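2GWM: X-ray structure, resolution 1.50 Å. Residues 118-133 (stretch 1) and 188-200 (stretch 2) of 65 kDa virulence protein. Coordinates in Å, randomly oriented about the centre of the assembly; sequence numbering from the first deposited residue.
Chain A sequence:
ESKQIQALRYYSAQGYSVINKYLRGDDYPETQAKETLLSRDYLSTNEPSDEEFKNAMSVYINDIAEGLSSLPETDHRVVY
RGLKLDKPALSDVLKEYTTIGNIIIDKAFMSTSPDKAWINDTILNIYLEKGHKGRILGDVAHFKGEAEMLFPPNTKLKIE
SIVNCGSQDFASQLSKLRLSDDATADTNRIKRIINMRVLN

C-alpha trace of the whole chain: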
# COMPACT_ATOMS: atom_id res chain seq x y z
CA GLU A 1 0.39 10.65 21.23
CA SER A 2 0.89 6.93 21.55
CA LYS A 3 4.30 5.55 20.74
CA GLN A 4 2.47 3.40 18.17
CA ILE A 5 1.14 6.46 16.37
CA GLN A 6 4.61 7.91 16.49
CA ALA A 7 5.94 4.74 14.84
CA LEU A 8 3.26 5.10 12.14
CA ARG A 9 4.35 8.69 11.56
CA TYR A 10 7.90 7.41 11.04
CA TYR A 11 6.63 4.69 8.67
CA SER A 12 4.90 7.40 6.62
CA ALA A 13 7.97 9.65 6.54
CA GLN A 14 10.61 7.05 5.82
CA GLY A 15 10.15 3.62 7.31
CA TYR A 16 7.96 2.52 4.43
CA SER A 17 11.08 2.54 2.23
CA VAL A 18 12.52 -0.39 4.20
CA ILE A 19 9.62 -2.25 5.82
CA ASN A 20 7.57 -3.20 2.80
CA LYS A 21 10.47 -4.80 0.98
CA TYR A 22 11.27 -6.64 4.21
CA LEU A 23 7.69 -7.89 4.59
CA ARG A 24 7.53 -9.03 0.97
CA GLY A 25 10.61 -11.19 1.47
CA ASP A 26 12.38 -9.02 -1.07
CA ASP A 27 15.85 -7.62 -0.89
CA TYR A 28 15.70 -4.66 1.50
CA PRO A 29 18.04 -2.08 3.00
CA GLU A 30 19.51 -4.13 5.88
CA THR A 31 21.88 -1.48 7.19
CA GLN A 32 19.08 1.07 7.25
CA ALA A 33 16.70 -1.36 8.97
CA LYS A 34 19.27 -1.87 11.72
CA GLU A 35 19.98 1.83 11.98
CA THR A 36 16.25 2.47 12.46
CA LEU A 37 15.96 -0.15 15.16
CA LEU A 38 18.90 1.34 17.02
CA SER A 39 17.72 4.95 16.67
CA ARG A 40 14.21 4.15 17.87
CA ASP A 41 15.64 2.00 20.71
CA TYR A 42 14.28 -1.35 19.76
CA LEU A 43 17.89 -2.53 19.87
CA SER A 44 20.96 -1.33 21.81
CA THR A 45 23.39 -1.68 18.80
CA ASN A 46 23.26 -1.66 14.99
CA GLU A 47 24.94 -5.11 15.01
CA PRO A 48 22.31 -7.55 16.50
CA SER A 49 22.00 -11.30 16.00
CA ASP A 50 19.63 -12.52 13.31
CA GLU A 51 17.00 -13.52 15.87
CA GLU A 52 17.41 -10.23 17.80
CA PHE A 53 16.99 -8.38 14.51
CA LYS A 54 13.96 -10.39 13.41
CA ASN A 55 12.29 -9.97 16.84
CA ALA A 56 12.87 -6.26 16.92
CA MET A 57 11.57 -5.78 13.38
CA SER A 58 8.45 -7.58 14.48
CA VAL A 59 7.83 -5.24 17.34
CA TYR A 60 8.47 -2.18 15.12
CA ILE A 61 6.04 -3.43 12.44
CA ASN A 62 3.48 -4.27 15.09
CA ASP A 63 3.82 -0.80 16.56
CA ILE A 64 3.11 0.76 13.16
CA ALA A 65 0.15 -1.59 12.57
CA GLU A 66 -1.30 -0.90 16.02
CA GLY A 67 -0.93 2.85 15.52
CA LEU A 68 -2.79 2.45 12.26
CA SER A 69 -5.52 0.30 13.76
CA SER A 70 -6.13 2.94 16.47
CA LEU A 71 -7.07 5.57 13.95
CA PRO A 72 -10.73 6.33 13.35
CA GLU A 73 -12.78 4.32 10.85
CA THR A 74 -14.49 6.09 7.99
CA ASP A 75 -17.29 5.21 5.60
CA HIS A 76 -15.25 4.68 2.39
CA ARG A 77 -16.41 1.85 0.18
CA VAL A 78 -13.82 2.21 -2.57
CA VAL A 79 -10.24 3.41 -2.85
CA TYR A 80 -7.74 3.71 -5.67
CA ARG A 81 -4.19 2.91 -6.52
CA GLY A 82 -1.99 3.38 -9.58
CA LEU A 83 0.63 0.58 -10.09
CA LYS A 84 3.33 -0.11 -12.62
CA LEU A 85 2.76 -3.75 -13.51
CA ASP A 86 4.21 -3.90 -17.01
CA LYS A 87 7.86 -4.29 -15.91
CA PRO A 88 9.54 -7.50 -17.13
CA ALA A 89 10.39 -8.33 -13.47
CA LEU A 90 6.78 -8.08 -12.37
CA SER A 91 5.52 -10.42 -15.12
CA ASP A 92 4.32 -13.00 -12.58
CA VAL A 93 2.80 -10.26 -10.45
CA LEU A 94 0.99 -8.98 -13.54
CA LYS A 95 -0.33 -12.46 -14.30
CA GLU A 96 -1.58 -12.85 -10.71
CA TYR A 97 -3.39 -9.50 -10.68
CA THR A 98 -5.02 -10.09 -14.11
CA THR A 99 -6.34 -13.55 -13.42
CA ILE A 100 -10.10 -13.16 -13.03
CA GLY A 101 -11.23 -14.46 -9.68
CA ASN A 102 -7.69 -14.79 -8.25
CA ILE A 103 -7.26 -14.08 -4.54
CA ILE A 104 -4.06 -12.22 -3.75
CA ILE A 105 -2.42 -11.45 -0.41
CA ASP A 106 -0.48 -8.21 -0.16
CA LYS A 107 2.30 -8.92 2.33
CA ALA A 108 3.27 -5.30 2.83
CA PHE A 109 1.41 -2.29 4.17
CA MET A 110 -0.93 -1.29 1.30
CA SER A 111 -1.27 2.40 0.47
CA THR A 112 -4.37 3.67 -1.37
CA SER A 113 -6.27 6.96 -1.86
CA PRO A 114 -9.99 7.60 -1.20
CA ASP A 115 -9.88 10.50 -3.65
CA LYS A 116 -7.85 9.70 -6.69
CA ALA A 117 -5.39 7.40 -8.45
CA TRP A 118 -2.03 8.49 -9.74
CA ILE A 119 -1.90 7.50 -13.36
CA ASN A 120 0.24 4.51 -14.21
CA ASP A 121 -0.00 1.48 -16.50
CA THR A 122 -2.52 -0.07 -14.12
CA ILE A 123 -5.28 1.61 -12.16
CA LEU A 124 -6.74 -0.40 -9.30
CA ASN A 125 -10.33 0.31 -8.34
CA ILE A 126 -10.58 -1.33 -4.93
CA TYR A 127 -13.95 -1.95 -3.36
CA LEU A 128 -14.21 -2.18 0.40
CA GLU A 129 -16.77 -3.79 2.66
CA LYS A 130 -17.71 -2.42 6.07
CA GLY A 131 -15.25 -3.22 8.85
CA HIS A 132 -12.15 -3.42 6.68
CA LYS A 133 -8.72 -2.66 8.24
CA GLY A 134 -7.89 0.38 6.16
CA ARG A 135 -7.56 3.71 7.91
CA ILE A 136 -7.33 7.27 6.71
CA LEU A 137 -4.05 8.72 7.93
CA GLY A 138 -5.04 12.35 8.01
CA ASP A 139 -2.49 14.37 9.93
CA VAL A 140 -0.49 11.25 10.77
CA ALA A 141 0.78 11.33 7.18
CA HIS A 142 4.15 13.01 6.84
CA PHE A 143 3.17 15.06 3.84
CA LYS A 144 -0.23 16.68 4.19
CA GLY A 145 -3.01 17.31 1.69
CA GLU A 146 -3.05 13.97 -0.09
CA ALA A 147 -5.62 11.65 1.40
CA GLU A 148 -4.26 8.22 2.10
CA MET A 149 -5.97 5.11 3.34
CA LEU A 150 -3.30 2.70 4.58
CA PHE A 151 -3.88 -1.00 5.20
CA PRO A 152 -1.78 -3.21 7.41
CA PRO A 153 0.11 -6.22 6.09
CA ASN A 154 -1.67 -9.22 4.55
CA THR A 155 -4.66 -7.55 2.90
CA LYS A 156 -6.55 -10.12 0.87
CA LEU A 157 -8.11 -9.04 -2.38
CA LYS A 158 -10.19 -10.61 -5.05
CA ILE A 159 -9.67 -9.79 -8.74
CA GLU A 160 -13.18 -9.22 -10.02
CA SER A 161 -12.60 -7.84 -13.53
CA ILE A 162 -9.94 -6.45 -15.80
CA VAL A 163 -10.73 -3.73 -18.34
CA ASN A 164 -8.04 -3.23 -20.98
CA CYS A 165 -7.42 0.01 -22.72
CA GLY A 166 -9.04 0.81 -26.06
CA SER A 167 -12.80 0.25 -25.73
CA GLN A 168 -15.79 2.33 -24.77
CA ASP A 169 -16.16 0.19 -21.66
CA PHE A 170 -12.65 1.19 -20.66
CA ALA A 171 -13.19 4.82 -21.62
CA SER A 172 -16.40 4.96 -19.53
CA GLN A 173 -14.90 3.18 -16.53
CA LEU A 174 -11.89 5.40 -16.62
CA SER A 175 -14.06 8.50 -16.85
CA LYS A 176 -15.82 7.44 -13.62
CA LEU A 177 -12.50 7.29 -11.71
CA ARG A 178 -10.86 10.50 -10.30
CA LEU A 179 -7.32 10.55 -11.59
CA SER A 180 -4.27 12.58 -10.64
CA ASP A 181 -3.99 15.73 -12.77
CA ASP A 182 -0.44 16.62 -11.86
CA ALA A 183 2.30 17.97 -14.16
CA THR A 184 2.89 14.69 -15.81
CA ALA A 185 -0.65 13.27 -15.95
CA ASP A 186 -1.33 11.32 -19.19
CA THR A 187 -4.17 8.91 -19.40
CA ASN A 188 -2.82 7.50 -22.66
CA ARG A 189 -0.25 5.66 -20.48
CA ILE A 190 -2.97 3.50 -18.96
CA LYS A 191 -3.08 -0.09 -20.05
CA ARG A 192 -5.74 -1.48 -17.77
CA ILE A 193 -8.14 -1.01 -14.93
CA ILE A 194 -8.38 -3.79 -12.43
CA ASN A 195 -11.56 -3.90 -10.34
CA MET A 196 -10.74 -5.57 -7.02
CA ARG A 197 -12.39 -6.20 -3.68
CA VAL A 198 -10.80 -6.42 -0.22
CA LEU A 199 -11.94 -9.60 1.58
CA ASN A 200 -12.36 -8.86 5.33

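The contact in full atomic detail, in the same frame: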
# COMPACT_ATOMS: atom_id res chain seq x y z
N TRP A 118 -3.12 7.97 -8.94
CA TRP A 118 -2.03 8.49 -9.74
C TRP A 118 -1.88 7.60 -10.94
O TRP A 118 -1.72 6.39 -10.87
CB TRP A 118 -0.74 8.57 -8.93
CG TRP A 118 -0.88 9.75 -7.96
CD1 TRP A 118 -1.66 9.81 -6.83
CD2 TRP A 118 -0.30 11.03 -8.11
NE1 TRP A 118 -1.55 11.04 -6.25
CE2 TRP A 118 -0.72 11.81 -7.01
CE3 TRP A 118 0.58 11.58 -9.03
CZ2 TRP A 118 -0.31 13.12 -6.84
CZ3 TRP A 118 0.98 12.89 -8.86
CH2 TRP A 118 0.54 13.64 -7.76
N ILE A 119 -1.94 8.24 -12.08
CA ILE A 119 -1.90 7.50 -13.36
C ILE A 119 -0.63 6.67 -13.48
O ILE A 119 0.47 7.12 -13.10
CB ILE A 119 -2.02 8.49 -14.48
CG1 ILE A 119 -3.41 9.16 -14.50
CG2 ILE A 119 -1.68 7.82 -15.86
CD1 ILE A 119 -3.53 10.34 -15.39
N ASN A 120 -0.80 5.45 -13.94
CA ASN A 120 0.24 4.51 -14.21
C ASN A 120 -0.29 3.48 -15.20
O ASN A 120 -1.42 3.62 -15.67
CB ASN A 120 0.68 3.82 -12.92
CG ASN A 120 2.13 3.51 -12.86
OD1 ASN A 120 2.75 3.09 -13.85
ND2 ASN A 120 2.74 3.72 -11.64
N ASP A 121 0.50 2.47 -15.54
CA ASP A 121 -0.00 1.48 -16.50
C ASP A 121 -1.26 0.74 -16.03
O ASP A 121 -2.08 0.33 -16.84
CB ASP A 121 1.08 0.55 -17.06
CG ASP A 121 1.68 -0.47 -16.06
OD1 ASP A 121 0.90 -1.12 -15.33
OD2 ASP A 121 2.96 -0.65 -16.07
N THR A 122 -1.41 0.61 -14.73
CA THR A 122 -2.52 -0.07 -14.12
C THR A 122 -3.20 0.82 -13.10
O THR A 122 -2.53 1.39 -12.21
CB THR A 122 -2.02 -1.35 -13.44
OG1 THR A 122 -1.38 -2.17 -14.39
CG2 THR A 122 -3.13 -2.09 -12.79
N ILE A 123 -4.51 0.95 -13.16
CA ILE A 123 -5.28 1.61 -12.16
C ILE A 123 -6.09 0.55 -11.45
O ILE A 123 -6.85 -0.21 -12.05
CB ILE A 123 -6.28 2.64 -12.74
CG1 ILE A 123 -5.60 3.64 -13.67
CG2 ILE A 123 -7.03 3.38 -11.64
CD1 ILE A 123 -4.43 4.34 -13.10
N LEU A 124 -5.90 0.47 -10.15
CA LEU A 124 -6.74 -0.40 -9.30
C LEU A 124 -7.90 0.37 -8.71
O LEU A 124 -7.75 1.44 -8.11
CB LEU A 124 -5.90 -0.92 -8.13
CG LEU A 124 -4.64 -1.63 -8.50
CD1 LEU A 124 -3.93 -2.18 -7.25
CD2 LEU A 124 -4.79 -2.71 -9.52
N ASN A 125 -9.11 -0.19 -8.87
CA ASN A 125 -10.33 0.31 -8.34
C ASN A 125 -10.74 -0.72 -7.31
O ASN A 125 -11.09 -1.79 -7.64
CB ASN A 125 -11.38 0.36 -9.50
CG ASN A 125 -12.72 0.86 -9.07
OD1 ASN A 125 -12.84 1.87 -8.36
ND2 ASN A 125 -13.79 0.15 -9.54
N ILE A 126 -10.53 -0.38 -6.05
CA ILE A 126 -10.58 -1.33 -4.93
C ILE A 126 -11.79 -1.12 -4.05
O ILE A 126 -11.85 -0.15 -3.30
CB ILE A 126 -9.30 -1.21 -4.07
CG1 ILE A 126 -8.05 -1.40 -4.90
CG2 ILE A 126 -9.33 -2.26 -2.96
CD1 ILE A 126 -6.78 -1.14 -4.13
N TYR A 127 -12.76 -2.03 -4.16
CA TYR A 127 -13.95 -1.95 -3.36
C TYR A 127 -13.72 -2.47 -1.96
O TYR A 127 -13.02 -3.46 -1.77
CB TYR A 127 -15.08 -2.72 -4.01
CG TYR A 127 -15.51 -2.05 -5.32
CD1 TYR A 127 -16.17 -0.83 -5.30
CD2 TYR A 127 -15.17 -2.59 -6.57
CE1 TYR A 127 -16.59 -0.22 -6.46
CE2 TYR A 127 -15.55 -1.98 -7.74
CZ TYR A 127 -16.24 -0.76 -7.70
OH TYR A 127 -16.62 -0.17 -8.90
N LEU A 128 -14.37 -1.85 -1.00
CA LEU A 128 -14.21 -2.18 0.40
C LEU A 128 -15.53 -2.50 1.00
O LEU A 128 -16.50 -1.88 0.66
CB LEU A 128 -13.66 -0.97 1.16
CG LEU A 128 -12.33 -0.45 0.63
CD1 LEU A 128 -11.92 0.76 1.45
CD2 LEU A 128 -11.20 -1.50 0.61
N GLU A 129 -15.57 -3.50 1.87
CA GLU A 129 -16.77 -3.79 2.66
C GLU A 129 -16.61 -3.26 4.07
O GLU A 129 -15.50 -3.02 4.52
CB GLU A 129 -17.02 -5.30 2.71
CG GLU A 129 -17.39 -5.94 1.41
CD GLU A 129 -18.53 -5.23 0.73
OE1 GLU A 129 -19.58 -5.06 1.42
OE2 GLU A 129 -18.39 -4.84 -0.46
N LYS A 130 -17.72 -3.07 4.76
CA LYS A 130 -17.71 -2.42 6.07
C LYS A 130 -16.87 -3.21 7.01
O LYS A 130 -16.91 -4.41 6.97
CB LYS A 130 -19.11 -2.33 6.63
CG LYS A 130 -20.00 -1.31 6.02
CD LYS A 130 -21.38 -1.46 6.67
CE LYS A 130 -22.54 -0.86 5.91
NZ LYS A 130 -23.82 -1.13 6.60
N GLY A 131 -16.04 -2.55 7.81
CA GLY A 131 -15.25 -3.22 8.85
C GLY A 131 -13.85 -3.59 8.43
O GLY A 131 -13.11 -4.29 9.15
N HIS A 132 -13.48 -3.15 7.22
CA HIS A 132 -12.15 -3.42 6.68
C HIS A 132 -11.08 -2.72 7.55
O HIS A 132 -11.41 -1.84 8.33
CB HIS A 132 -12.08 -2.92 5.24
CG HIS A 132 -12.20 -1.44 5.13
ND1 HIS A 132 -11.13 -0.60 5.34
CD2 HIS A 132 -13.27 -0.63 4.89
CE1 HIS A 132 -11.53 0.65 5.21
NE2 HIS A 132 -12.82 0.66 4.92
N LYS A 133 -9.82 -3.11 7.37
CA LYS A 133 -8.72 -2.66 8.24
C LYS A 133 -8.02 -1.39 7.75
O LYS A 133 -7.07 -0.91 8.35
CB LYS A 133 -7.70 -3.78 8.37
CG LYS A 133 -8.21 -4.94 9.21
CD LYS A 133 -7.11 -5.95 9.42
CE LYS A 133 -7.56 -7.08 10.35
NZ LYS A 133 -7.70 -6.63 11.74
N ASN A 188 -3.17 8.41 -21.58
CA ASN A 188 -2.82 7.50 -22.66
C ASN A 188 -1.83 6.42 -22.23
O ASN A 188 -1.65 5.43 -22.92
CB ASN A 188 -2.32 8.23 -23.88
CG ASN A 188 -3.37 9.17 -24.50
OD1 ASN A 188 -3.04 10.31 -24.89
ND2 ASN A 188 -4.57 8.76 -24.51
N ARG A 189 -1.17 6.64 -21.07
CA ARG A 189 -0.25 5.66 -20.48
C ARG A 189 -0.95 4.45 -19.88
O ARG A 189 -0.32 3.44 -19.63
CB ARG A 189 0.52 6.30 -19.31
CG ARG A 189 1.42 7.43 -19.73
CD ARG A 189 2.04 8.20 -18.50
NE ARG A 189 2.70 7.25 -17.63
CZ ARG A 189 2.72 7.25 -16.28
NH1 ARG A 189 2.10 8.17 -15.54
NH2 ARG A 189 3.39 6.27 -15.67
N ILE A 190 -2.26 4.53 -19.68
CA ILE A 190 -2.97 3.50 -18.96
C ILE A 190 -3.24 2.31 -19.83
O ILE A 190 -3.86 2.47 -20.91
CB ILE A 190 -4.27 4.03 -18.32
CG1 ILE A 190 -3.96 5.21 -17.38
CG2 ILE A 190 -5.04 2.95 -17.60
CD1 ILE A 190 -5.19 5.93 -16.95
N LYS A 191 -2.86 1.14 -19.34
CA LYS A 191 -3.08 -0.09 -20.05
C LYS A 191 -4.30 -0.86 -19.59
O LYS A 191 -4.98 -1.54 -20.36
CB LYS A 191 -1.86 -0.99 -19.92
CG LYS A 191 -1.92 -2.23 -20.77
CD LYS A 191 -0.51 -2.49 -21.32
CE LYS A 191 -0.52 -3.41 -22.50
NZ LYS A 191 -0.74 -4.80 -22.07
N ARG A 192 -4.66 -0.71 -18.32
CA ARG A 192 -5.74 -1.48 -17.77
C ARG A 192 -6.25 -0.87 -16.48
O ARG A 192 -5.53 -0.16 -15.76
CB ARG A 192 -5.29 -2.91 -17.54
CG ARG A 192 -4.31 -2.96 -16.37
CD ARG A 192 -3.73 -4.35 -16.19
NE ARG A 192 -2.92 -4.86 -17.30
CZ ARG A 192 -1.66 -4.51 -17.56
NH1 ARG A 192 -1.08 -3.56 -16.84
NH2 ARG A 192 -0.98 -5.07 -18.58
N ILE A 193 -7.50 -1.15 -16.22
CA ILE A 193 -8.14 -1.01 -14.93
C ILE A 193 -8.38 -2.39 -14.39
O ILE A 193 -8.88 -3.25 -15.09
CB ILE A 193 -9.50 -0.20 -15.02
CG1 ILE A 193 -9.28 1.18 -15.62
CG2 ILE A 193 -10.23 -0.16 -13.65
CD1 ILE A 193 -10.58 1.77 -16.15
N ILE A 194 -8.09 -2.55 -13.10
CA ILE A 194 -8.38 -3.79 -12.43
C ILE A 194 -9.32 -3.42 -11.31
O ILE A 194 -9.00 -2.66 -10.43
CB ILE A 194 -7.17 -4.50 -11.86
CG1 ILE A 194 -6.13 -4.72 -12.94
CG2 ILE A 194 -7.61 -5.83 -11.25
CD1 ILE A 194 -4.87 -5.41 -12.46
N ASN A 195 -10.52 -4.02 -11.36
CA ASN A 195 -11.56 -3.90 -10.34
C ASN A 195 -11.34 -5.03 -9.35
O ASN A 195 -11.39 -6.21 -9.72
CB ASN A 195 -12.95 -3.96 -10.97
CG ASN A 195 -13.18 -2.86 -11.95
OD1 ASN A 195 -13.44 -3.12 -13.18
ND2 ASN A 195 -13.17 -1.65 -11.45
N MET A 196 -11.12 -4.66 -8.11
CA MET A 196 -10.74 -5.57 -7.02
C MET A 196 -11.65 -5.37 -5.84
O MET A 196 -12.29 -4.32 -5.71
CB MET A 196 -9.33 -5.24 -6.48
CG MET A 196 -8.30 -5.24 -7.45
SD MET A 196 -6.75 -5.03 -6.64
CE MET A 196 -5.78 -6.04 -7.63
N ARG A 197 -11.62 -6.33 -4.90
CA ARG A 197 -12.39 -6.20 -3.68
C ARG A 197 -11.57 -6.71 -2.51
O ARG A 197 -11.00 -7.81 -2.61
CB ARG A 197 -13.68 -6.99 -3.76
CG ARG A 197 -14.59 -6.83 -2.57
CD ARG A 197 -15.98 -7.45 -2.80
NE ARG A 197 -16.56 -6.98 -4.03
CZ ARG A 197 -17.17 -5.83 -4.21
NH1 ARG A 197 -17.44 -5.02 -3.20
NH2 ARG A 197 -17.48 -5.50 -5.45
N VAL A 198 -11.46 -5.92 -1.45
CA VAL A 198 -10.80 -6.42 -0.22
C VAL A 198 -11.72 -7.42 0.46
O VAL A 198 -12.90 -7.15 0.63
CB VAL A 198 -10.41 -5.26 0.70
CG1 VAL A 198 -9.90 -5.81 2.06
CG2 VAL A 198 -9.33 -4.42 0.08
N LEU A 199 -11.21 -8.62 0.80
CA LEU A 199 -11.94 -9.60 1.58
C LEU A 199 -11.60 -9.47 3.05
O LEU A 199 -10.47 -9.73 3.41
CB LEU A 199 -11.63 -11.04 1.10
CG LEU A 199 -11.83 -11.28 -0.40
CD1 LEU A 199 -11.35 -12.65 -0.89
CD2 LEU A 199 -13.31 -11.14 -0.73
N ASN A 200 -12.55 -9.01 3.86
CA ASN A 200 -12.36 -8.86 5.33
C ASN A 200 -12.35 -10.19 6.04
O ASN A 200 -13.02 -11.10 5.58
CB ASN A 200 -13.50 -8.06 5.92
CG ASN A 200 -13.55 -6.66 5.42
OD1 ASN A 200 -14.61 -6.01 5.58
ND2 ASN A 200 -12.47 -6.16 4.80
OXT ASN A 200 -11.74 -10.35 7.13
O HOH W 1 3.81 6.91 -12.85
O HOH W 2 -13.38 -5.06 2.38

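Two neighbouring strands, 122-127 and 192-198, run side by side in the same direction and bury 1218 Å² between the stretches. The ladder is parallel and regular. Stretch 1 uses its odd residues for both donor and acceptor, and stretch 2 answers with its even ones. Ile123 N donates to Arg192 O at 3.0 Å, and Ile123 O accepts from Ile194 N at 2.8 Å. Asn125 N donates to Ile194 O at 2.9 Å, and Asn125 O accepts from Met196 N at 2.9 Å. Tyr127 N donates to Met196 O at 2.8 Å, and Tyr127 O accepts from Val198 N at 2.9 Å. All six bonds are close to straight, so these backbone groups are well satisfied. CA-H...O contacts supplement them at the same carbonyls, as from Ile193 CA to Ile123 O at 3.3 Å.

The ladder opens at Asp121. Its carbonyl takes two amides: Lys191 N lies 2.7 Å from Asp121 O, and Arg192 N lies 3.2 Å from the same oxygen. The Arg192 side chain then folds back to stretch 1. Arg192 NH1 donates to Thr122 OG1 at 2.8 Å and forms a salt bridge with Asp121 OD1 at 3.5 Å. Both oxygens lie at the edge of the guanidinium, near its plane. Thr122 OG1 in turn donates to Asp121 OD1 at 2.7 Å, so the hydroxyl both gives and accepts. This matters because Thr122 and Arg192 are buried. Both Asp121 carboxylate oxygens also have hydrogen bonds elsewhere in the structure.

Before the strands, Arg189 reaches across the loop. Arg189 NH1 makes a weak bond to Ile119 O at 3.1 Å. Water 1 accepts from Arg189 NH2 at 2.9 Å and donates weakly to Ile119 O at 3.4 Å. Asn120 CA lies over one face of the guanidinium.

On the face with Thr122, buried apolar side chains pack across the strands. Leu124 CD2 meets Ile194 CB at 3.8 Å and Met196 CE at 4.0 Å. Next to them, Ile126 CG2 touches Val198 CG2 at 3.7 Å. Leu128 CD2 also reaches Val198 CG2, at 3.5 Å. These side chains suit this buried region because they have no polar groups that need partners; the polar pair Thr122 and Arg192 starts the same face and satisfies itself.

The face with Ile123 is more polar. Asn125 and Asn195 are paired there, with Asn125 ND2 2.7 Å from Asn195 ND2 as modelled; the amide orientation leaves this contact open. Asn125 ND2 also donates weakly to Tyr127 OH at 2.9 Å. Further along, Arg197 lays its guanidinium against Tyr127, with NH1 3.4 Å from Tyr127 CB. Arg197 NH1 bridges to Glu129 OE2 at 2.9 Å, a salt bridge whose hydrogen bond is weak. Arg197 NE and NH2 are satisfied elsewhere in the structure.

Beyond the ladder, water 2 continues the link. It accepts from Glu129 N at 2.7 Å and donates to Val198 O at 2.8 Å. Asn200 then packs against the type II turn from Glu129 to His132. Gly131, with phi 95°, suits that turn.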